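Local coordinates for ZYG-9 (Caenorhabditis elegans, PDB 2OF3), which organizes microtubules and spindle poles during meiosis and mitosis in the one-cell embryo, as a TOG-domain protein of the XMAP215 family, at residues L188-I200 and A226-E238. Residues are numbered along the deposited sequence; the frame is centred on the assembly and turned at random.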
loop_
_atom_site.group_PDB
_atom_site.type_symbol
_atom_site.label_atom_id
_atom_site.label_comp_id
_atom_site.label_asym_id
_atom_site.label_seq_id
_atom_site.Cartn_x
_atom_site.Cartn_y
_atom_site.Cartn_z
ATOM N N LEU A 188 -11.646 -2.853 -0.524
ATOM C CA LEU A 188 -12.624 -3.508 -1.414
ATOM C C LEU A 188 -12.724 -2.860 -2.762
ATOM O O LEU A 188 -12.845 -3.540 -3.788
ATOM C CB LEU A 188 -14.039 -3.558 -0.773
ATOM C CG LEU A 188 -14.139 -4.540 0.406
ATOM C CD1 LEU A 188 -15.456 -4.316 1.202
ATOM C CD2 LEU A 188 -13.878 -6.053 -0.022
ATOM N N LEU A 189 -12.719 -1.535 -2.796
ATOM C CA LEU A 189 -12.786 -0.775 -4.072
ATOM C C LEU A 189 -11.591 -1.074 -4.974
ATOM O O LEU A 189 -11.741 -1.135 -6.181
ATOM C CB LEU A 189 -12.869 0.757 -3.823
ATOM C CG LEU A 189 -14.188 1.202 -3.167
ATOM C CD1 LEU A 189 -14.096 2.667 -2.880
ATOM C CD2 LEU A 189 -15.459 0.883 -4.017
ATOM N N VAL A 190 -10.405 -1.212 -4.407
ATOM C CA VAL A 190 -9.239 -1.633 -5.210
ATOM C C VAL A 190 -9.440 -3.074 -5.795
ATOM O O VAL A 190 -9.250 -3.301 -7.006
ATOM C CB VAL A 190 -7.904 -1.546 -4.402
ATOM C CG1 VAL A 190 -6.712 -1.967 -5.323
ATOM C CG2 VAL A 190 -7.669 -0.095 -3.899
ATOM N N ILE A 191 -9.855 -4.022 -4.955
ATOM C CA ILE A 191 -10.212 -5.353 -5.441
ATOM C C ILE A 191 -11.260 -5.269 -6.523
ATOM O O ILE A 191 -11.126 -5.920 -7.550
ATOM C CB ILE A 191 -10.649 -6.252 -4.296
ATOM C CG1 ILE A 191 -9.460 -6.505 -3.323
ATOM C CG2 ILE A 191 -11.290 -7.579 -4.853
ATOM C CD1 ILE A 191 -9.832 -7.112 -1.912
ATOM N N GLU A 192 -12.304 -4.456 -6.347
ATOM C CA GLU A 192 -13.300 -4.339 -7.381
ATOM C C GLU A 192 -12.661 -3.873 -8.708
ATOM O O GLU A 192 -12.966 -4.379 -9.786
ATOM C CB GLU A 192 -14.419 -3.385 -6.941
ATOM C CG GLU A 192 -15.472 -3.263 -8.013
ATOM C CD GLU A 192 -16.415 -2.101 -7.840
ATOM O OE1 GLU A 192 -16.443 -1.481 -6.744
ATOM O OE2 GLU A 192 -17.151 -1.832 -8.822
ATOM N N TYR A 193 -11.758 -2.912 -8.644
ATOM C CA TYR A 193 -11.116 -2.406 -9.829
ATOM C C TYR A 193 -10.224 -3.455 -10.534
ATOM O O TYR A 193 -10.176 -3.517 -11.765
ATOM C CB TYR A 193 -10.355 -1.181 -9.385
ATOM C CG TYR A 193 -9.279 -0.640 -10.272
ATOM C CD1 TYR A 193 -9.578 0.066 -11.450
ATOM C CD2 TYR A 193 -7.956 -0.768 -9.884
ATOM C CE1 TYR A 193 -8.527 0.605 -12.255
ATOM C CE2 TYR A 193 -6.933 -0.249 -10.636
ATOM C CZ TYR A 193 -7.208 0.442 -11.820
ATOM O OH TYR A 193 -6.097 0.961 -12.511
ATOM N N TYR A 194 -9.516 -4.276 -9.762
ATOM C CA TYR A 194 -8.735 -5.386 -10.326
ATOM C C TYR A 194 -9.627 -6.340 -11.136
ATOM O O TYR A 194 -9.268 -6.818 -12.235
ATOM C CB TYR A 194 -8.070 -6.164 -9.197
ATOM C CG TYR A 194 -6.943 -5.454 -8.453
ATOM C CD1 TYR A 194 -6.347 -4.285 -8.940
ATOM C CD2 TYR A 194 -6.398 -6.032 -7.285
ATOM C CE1 TYR A 194 -5.268 -3.672 -8.233
ATOM C CE2 TYR A 194 -5.353 -5.439 -6.585
ATOM C CZ TYR A 194 -4.785 -4.266 -7.063
ATOM O OH TYR A 194 -3.726 -3.714 -6.336
ATOM N N ILE A 195 -10.789 -6.648 -10.584
ATOM C CA ILE A 195 -11.670 -7.668 -11.168
ATOM C C ILE A 195 -12.370 -7.107 -12.388
ATOM O O ILE A 195 -12.434 -7.772 -13.428
ATOM C CB ILE A 195 -12.716 -8.168 -10.202
ATOM C CG1 ILE A 195 -12.053 -8.933 -9.090
ATOM C CG2 ILE A 195 -13.605 -9.128 -10.921
ATOM C CD1 ILE A 195 -12.917 -9.024 -7.908
ATOM N N THR A 196 -12.887 -5.884 -12.277
ATOM C CA THR A 196 -13.440 -5.209 -13.433
ATOM C C THR A 196 -12.435 -5.109 -14.599
ATOM O O THR A 196 -12.812 -5.208 -15.768
ATOM C CB THR A 196 -13.985 -3.814 -13.028
ATOM O OG1 THR A 196 -15.142 -4.004 -12.213
ATOM C CG2 THR A 196 -14.389 -2.984 -14.218
ATOM N N ASN A 197 -11.160 -4.898 -14.309
ATOM C CA ASN A 197 -10.226 -4.655 -15.400
ATOM C C ASN A 197 -9.503 -5.861 -15.911
ATOM O O ASN A 197 -9.181 -5.877 -17.083
ATOM C CB ASN A 197 -9.233 -3.554 -15.057
ATOM C CG ASN A 197 -9.915 -2.208 -14.944
ATOM O OD1 ASN A 197 -10.221 -1.753 -13.833
ATOM N ND2 ASN A 197 -10.229 -1.595 -16.090
ATOM N N ALA A 198 -9.256 -6.853 -15.043
ATOM C CA ALA A 198 -8.504 -8.044 -15.417
ATOM C C ALA A 198 -9.258 -9.358 -15.210
ATOM O O ALA A 198 -8.754 -10.384 -15.574
ATOM C CB ALA A 198 -7.180 -8.073 -14.663
ATOM N N GLY A 199 -10.447 -9.342 -14.607
ATOM C CA GLY A 199 -11.187 -10.570 -14.322
ATOM C C GLY A 199 -10.887 -11.234 -12.989
ATOM O O GLY A 199 -9.934 -10.884 -12.268
ATOM N N ILE A 200 -11.706 -12.220 -12.655
ATOM C CA ILE A 200 -11.564 -12.945 -11.379
ATOM C C ILE A 200 -10.608 -14.140 -11.493
ATOM O O ILE A 200 -9.992 -14.569 -10.505
ATOM C CB ILE A 200 -12.963 -13.361 -10.793
ATOM C CG1 ILE A 200 -12.841 -14.027 -9.421
ATOM C CG2 ILE A 200 -13.760 -14.242 -11.820
ATOM C CD1 ILE A 200 -12.085 -13.234 -8.350
ATOM N N ALA A 226 -19.379 -1.652 -1.453
ATOM C CA ALA A 226 -18.154 -2.077 -2.173
ATOM C C ALA A 226 -18.094 -3.619 -2.185
ATOM O O ALA A 226 -17.689 -4.200 -3.211
ATOM C CB ALA A 226 -16.902 -1.478 -1.477
ATOM N N ALA A 227 -18.516 -4.272 -1.084
ATOM C CA ALA A 227 -18.493 -5.747 -1.025
ATOM C C ALA A 227 -19.464 -6.308 -2.027
ATOM O O ALA A 227 -19.110 -7.255 -2.760
ATOM C CB ALA A 227 -18.821 -6.309 0.388
ATOM N N ILE A 228 -20.673 -5.724 -2.083
ATOM C CA ILE A 228 -21.662 -6.079 -3.091
ATOM C C ILE A 228 -21.042 -5.884 -4.458
ATOM O O ILE A 228 -21.133 -6.797 -5.288
ATOM C CB ILE A 228 -22.961 -5.220 -2.962
ATOM C CG1 ILE A 228 -23.740 -5.640 -1.731
ATOM C CG2 ILE A 228 -23.826 -5.317 -4.247
ATOM C CD1 ILE A 228 -24.785 -4.605 -1.293
ATOM N N ASN A 229 -20.417 -4.730 -4.718
ATOM C CA ASN A 229 -19.861 -4.519 -6.052
ATOM C C ASN A 229 -18.673 -5.407 -6.468
ATOM O O ASN A 229 -18.506 -5.689 -7.644
ATOM C CB ASN A 229 -19.558 -3.030 -6.291
ATOM C CG ASN A 229 -20.801 -2.186 -6.457
ATOM O OD1 ASN A 229 -20.774 -0.975 -6.252
ATOM N ND2 ASN A 229 -21.866 -2.790 -6.838
ATOM N N VAL A 230 -17.890 -5.876 -5.518
ATOM C CA VAL A 230 -16.892 -6.914 -5.786
ATOM C C VAL A 230 -17.571 -8.213 -6.295
ATOM O O VAL A 230 -17.158 -8.780 -7.323
ATOM C CB VAL A 230 -15.964 -7.196 -4.500
ATOM C CG1 VAL A 230 -15.113 -8.498 -4.673
ATOM C CG2 VAL A 230 -15.011 -5.981 -4.141
ATOM N N LEU A 231 -18.628 -8.669 -5.629
ATOM C CA LEU A 231 -19.303 -9.918 -5.997
ATOM C C LEU A 231 -20.001 -9.842 -7.337
ATOM O O LEU A 231 -19.976 -10.817 -8.115
ATOM C CB LEU A 231 -20.287 -10.326 -4.899
ATOM C CG LEU A 231 -19.688 -10.609 -3.537
ATOM C CD1 LEU A 231 -20.808 -10.935 -2.607
ATOM C CD2 LEU A 231 -18.688 -11.777 -3.563
ATOM N N VAL A 232 -20.597 -8.692 -7.637
ATOM C CA VAL A 232 -21.165 -8.372 -8.971
ATOM C C VAL A 232 -20.114 -8.351 -10.088
ATOM O O VAL A 232 -20.387 -8.816 -11.219
ATOM C CB VAL A 232 -21.874 -6.991 -8.957
ATOM C CG1 VAL A 232 -22.319 -6.561 -10.351
ATOM C CG2 VAL A 232 -23.063 -6.998 -7.997
ATOM N N ALA A 233 -18.934 -7.774 -9.804
ATOM C CA ALA A 233 -17.817 -7.763 -10.764
ATOM C C ALA A 233 -17.364 -9.209 -11.061
ATOM O O ALA A 233 -17.081 -9.546 -12.212
ATOM C CB ALA A 233 -16.653 -6.915 -10.238
ATOM N N CYS A 234 -17.320 -10.050 -10.036
ATOM C CA CYS A 234 -17.015 -11.495 -10.168
ATOM C C CYS A 234 -18.086 -12.201 -11.010
ATOM O O CYS A 234 -17.795 -12.912 -11.970
ATOM C CB CYS A 234 -16.968 -12.143 -8.793
ATOM S SG CYS A 234 -15.535 -11.785 -7.752
ATOM N N PHE A 235 -19.342 -11.976 -10.661
ATOM C CA PHE A 235 -20.444 -12.521 -11.406
ATOM C C PHE A 235 -20.304 -12.218 -12.893
ATOM O O PHE A 235 -20.464 -13.098 -13.739
ATOM C CB PHE A 235 -21.794 -11.999 -10.846
ATOM C CG PHE A 235 -22.997 -12.665 -11.463
ATOM C CD1 PHE A 235 -23.504 -13.848 -10.923
ATOM C CD2 PHE A 235 -23.573 -12.146 -12.624
ATOM C CE1 PHE A 235 -24.593 -14.493 -11.530
ATOM C CE2 PHE A 235 -24.671 -12.770 -13.228
ATOM C CZ PHE A 235 -25.182 -13.954 -12.678
ATOM N N LYS A 236 -20.026 -10.972 -13.234
ATOM C CA LYS A 236 -19.900 -10.622 -14.635
ATOM C C LYS A 236 -18.935 -11.531 -15.413
ATOM O O LYS A 236 -19.147 -11.772 -16.612
ATOM C CB LYS A 236 -19.444 -9.196 -14.769
ATOM C CG LYS A 236 -19.603 -8.657 -16.161
ATOM C CD LYS A 236 -19.083 -7.232 -16.268
ATOM C CE LYS A 236 -19.382 -6.652 -17.658
ATOM N NZ LYS A 236 -18.785 -5.277 -17.838
ATOM N N PHE A 237 -17.870 -11.991 -14.764
ATOM C CA PHE A 237 -16.884 -12.884 -15.398
ATOM C C PHE A 237 -17.192 -14.384 -15.276
ATOM O O PHE A 237 -16.974 -15.134 -16.206
ATOM C CB PHE A 237 -15.449 -12.560 -14.921
ATOM C CG PHE A 237 -14.939 -11.262 -15.480
ATOM C CD1 PHE A 237 -14.222 -11.234 -16.683
ATOM C CD2 PHE A 237 -15.218 -10.054 -14.836
ATOM C CE1 PHE A 237 -13.774 -10.002 -17.239
ATOM C CE2 PHE A 237 -14.794 -8.816 -15.380
ATOM C CZ PHE A 237 -14.073 -8.788 -16.577
ATOM N N GLU A 238 -17.735 -14.826 -14.158
ATOM C CA GLU A 238 -17.845 -16.240 -13.904
ATOM C C GLU A 238 -19.294 -16.668 -13.604
ATOM O O GLU A 238 -19.516 -17.824 -13.209
ATOM C CB GLU A 238 -16.899 -16.616 -12.754
ATOM C CG GLU A 238 -17.317 -16.049 -11.407
ATOM C CD GLU A 238 -16.410 -16.452 -10.272
ATOM O OE1 GLU A 238 -15.650 -17.417 -10.453
ATOM O OE2 GLU A 238 -16.441 -15.806 -9.174
HETATM O O HOH W 1 -18.993 -4.060 -9.895
#
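Knobs-into-holes packing joins I195 and V230 across two nearly parallel helices, 181-198 and 221-238, neighbours in the HEAT-like helical array of the TOG domain. The local axes come within 8.8 Å and cross at 15°. I195 enters the hole formed by V230, A233, C234 and F237; V230 answers by settling among L188, I191, E192 and I195. The two knobs meet at about a right angle, I195 CD1 lying 3.9 Å from V230 CG1. With CG2 beside its backbone N, V230 sets this methyl 3.3 Å from L188 O. At one margin the extended E192, CG anti to the backbone N (chi1 -180°), lays its carboxylate along N229 CB. A water gives one proton to E192 OE2 and the other to N229 O, linking the helices. An alanine in place of E192 would probably leave that water without its carboxylate acceptor and uncover N229 CB. Helix 208-212 adjoins the interface through V212, which touches both L188 and V230. Beyond the end of helix 181-198, I200 CD1 meets C234 SG, while G199 CA sits over the F237 ring in a CH-pi contact, 3.8 Å from the ring centroid and 5° off its normal.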